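Local coordinates for Non-reducing end alpha-L-arabinofuranosidase BoGH43B (Bacteroides ovatus, PDB 5JOZ), which hydrolyses terminal non-reducing alpha-L-arabinofuranoside residues from xyloglucan side branches, converting 'S' units to 'X' units, at residues E383-L389 against L401-N407. Coordinates in Å, arbitrary orientation, origin at the centre of the assembly. Numbering follows the deposited sequence.
Sequences ENEEAGL and LLITERN
In the C-terminal concanavalin A-like beta-sandwich domain, residues 383-389 run antiparallel to residues 401-407, whose first six residues are the end of strand 397-406, end-to-end directions 166° apart, away from the catalytic residues. The pairing frays towards Glu383, where side chains replace the main-chain bonds. Glu383, in a turn conformation (phi/psi -58/-30), accepts a hydrogen bond on O from Arg406 NH1 at 2.9 Å, while its m, t side chain extends along the partner so that OE2 takes the amide Asn407 N at 2.8 Å. Asn384 turns away, and its ND2 bonds Gly487 O. The chain then straightens: Glu385 O receives Thr404 OG1 at 2.7 Å, the t rotamer of the threonine bringing its hydroxyl to this carbonyl. Glu386 lies opposite Thr404 (CA-CA 4.6 Å); its p, t side chain passes Leu402, CD to CD1 3.4 Å, and forms a salt bridge with Arg415 and a hydrogen bond with Asn488. Regular pairing starts at Ala387, a hydrogen-bonded pair with Ile403: Ala387 N to Ile403 O 3.1 Å and Ile403 N to Ala387 O 2.8 Å. Gly388 (163/-141) marks a corner in the chain and forms a non-hydrogen-bonded pair with Leu402, CA-CA 4.3 Å; a CB here would clash with Leu401 O and Leu402 CA. Leu389 and Leu401 make the next hydrogen-bonded pair. Their side chains share a face with Ala387 and Ile403, and both leucines pack on Leu438 of strand 436-442 in the opposing sheet. Leu389 N meets Leu401 O at 2.9 Å, and Leu401 N returns to Leu389 O at 2.7 Å.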
# COMPACT_ATOMS: atom_id res chain seq x y z
N GLU A 383 -32.61 11.67 -6.84
CA GLU A 383 -31.68 12.27 -5.85
C GLU A 383 -30.62 11.32 -5.25
O GLU A 383 -29.52 11.76 -4.96
CB GLU A 383 -32.45 13.02 -4.74
CG GLU A 383 -33.38 14.12 -5.28
CD GLU A 383 -33.63 15.31 -4.34
OE1 GLU A 383 -33.31 15.23 -3.12
OE2 GLU A 383 -34.17 16.33 -4.82
N ASN A 384 -30.94 10.02 -5.13
CA ASN A 384 -30.00 9.00 -4.60
C ASN A 384 -28.80 8.64 -5.51
O ASN A 384 -27.90 7.92 -5.08
CB ASN A 384 -30.74 7.71 -4.16
CG ASN A 384 -31.58 7.06 -5.27
OD1 ASN A 384 -32.68 7.52 -5.58
ND2 ASN A 384 -31.09 5.96 -5.84
N GLU A 385 -28.80 9.14 -6.75
CA GLU A 385 -27.85 8.71 -7.77
C GLU A 385 -26.72 9.72 -7.88
O GLU A 385 -26.96 10.94 -7.94
CB GLU A 385 -28.54 8.59 -9.12
CG GLU A 385 -29.62 7.52 -9.14
CD GLU A 385 -30.20 7.28 -10.52
OE1 GLU A 385 -30.26 8.24 -11.33
OE2 GLU A 385 -30.60 6.13 -10.80
N GLU A 386 -25.50 9.20 -7.89
CA GLU A 386 -24.33 10.04 -7.87
C GLU A 386 -23.11 9.35 -8.46
O GLU A 386 -23.02 8.12 -8.48
CB GLU A 386 -24.05 10.53 -6.43
CG GLU A 386 -23.87 9.40 -5.42
CD GLU A 386 -23.96 9.84 -3.97
OE1 GLU A 386 -24.67 10.83 -3.65
OE2 GLU A 386 -23.34 9.15 -3.13
N ALA A 387 -22.21 10.17 -8.98
CA ALA A 387 -20.95 9.69 -9.53
C ALA A 387 -19.98 10.85 -9.65
O ALA A 387 -20.38 12.00 -9.86
CB ALA A 387 -21.16 9.04 -10.89
N GLY A 388 -18.69 10.55 -9.51
CA GLY A 388 -17.66 11.56 -9.56
C GLY A 388 -16.37 11.05 -8.99
O GLY A 388 -16.02 9.89 -9.22
N LEU A 389 -15.68 11.91 -8.24
CA LEU A 389 -14.40 11.60 -7.62
C LEU A 389 -14.50 11.59 -6.11
O LEU A 389 -15.29 12.34 -5.53
CB LEU A 389 -13.33 12.61 -8.03
CG LEU A 389 -13.10 12.77 -9.53
CD1 LEU A 389 -11.99 13.76 -9.79
CD2 LEU A 389 -12.82 11.43 -10.21
N LEU A 401 -16.69 14.35 -4.34
CA LEU A 401 -16.97 15.37 -5.34
C LEU A 401 -17.84 14.73 -6.43
O LEU A 401 -17.31 14.15 -7.39
CB LEU A 401 -15.68 15.96 -5.90
CG LEU A 401 -15.83 16.96 -7.06
CD1 LEU A 401 -16.68 18.14 -6.64
CD2 LEU A 401 -14.47 17.40 -7.55
N LEU A 402 -19.16 14.84 -6.27
CA LEU A 402 -20.12 14.07 -7.08
C LEU A 402 -21.10 14.92 -7.88
O LEU A 402 -21.44 16.03 -7.49
CB LEU A 402 -20.92 13.13 -6.19
CG LEU A 402 -20.10 12.26 -5.23
CD1 LEU A 402 -21.02 11.46 -4.32
CD2 LEU A 402 -19.16 11.34 -5.98
N ILE A 403 -21.55 14.34 -9.00
CA ILE A 403 -22.66 14.84 -9.78
C ILE A 403 -23.88 14.06 -9.34
O ILE A 403 -23.84 12.82 -9.30
CB ILE A 403 -22.47 14.57 -11.29
CG1 ILE A 403 -21.22 15.28 -11.80
CG2 ILE A 403 -23.71 15.02 -12.08
CD1 ILE A 403 -20.80 14.84 -13.18
N THR A 404 -24.95 14.78 -9.02
CA THR A 404 -26.23 14.20 -8.57
C THR A 404 -27.40 15.12 -8.98
O THR A 404 -27.19 16.09 -9.74
CB THR A 404 -26.21 13.96 -7.04
OG1 THR A 404 -27.41 13.30 -6.62
CG2 THR A 404 -26.07 15.26 -6.28
N GLU A 405 -28.60 14.83 -8.50
CA GLU A 405 -29.80 15.61 -8.79
C GLU A 405 -30.36 16.13 -7.47
O GLU A 405 -30.55 15.36 -6.53
CB GLU A 405 -30.84 14.76 -9.54
CG GLU A 405 -31.97 15.54 -10.23
CD GLU A 405 -31.59 16.12 -11.60
OE1 GLU A 405 -32.42 16.85 -12.18
OE2 GLU A 405 -30.47 15.85 -12.12
N ARG A 406 -30.60 17.43 -7.39
CA ARG A 406 -31.16 18.05 -6.21
C ARG A 406 -32.28 18.97 -6.64
O ARG A 406 -32.06 19.89 -7.42
CB ARG A 406 -30.09 18.85 -5.46
CG ARG A 406 -29.06 18.01 -4.71
CD ARG A 406 -29.67 17.32 -3.49
NE ARG A 406 -28.76 16.38 -2.83
CZ ARG A 406 -28.54 15.11 -3.19
NH1 ARG A 406 -29.13 14.56 -4.24
NH2 ARG A 406 -27.70 14.37 -2.48
N ASN A 407 -33.48 18.71 -6.14
CA ASN A 407 -34.67 19.51 -6.45
C ASN A 407 -34.86 19.77 -7.94
O ASN A 407 -35.01 20.91 -8.39
CB ASN A 407 -34.62 20.80 -5.63
CG ASN A 407 -34.77 20.53 -4.14
OD1 ASN A 407 -35.55 19.67 -3.74
ND2 ASN A 407 -34.03 21.26 -3.33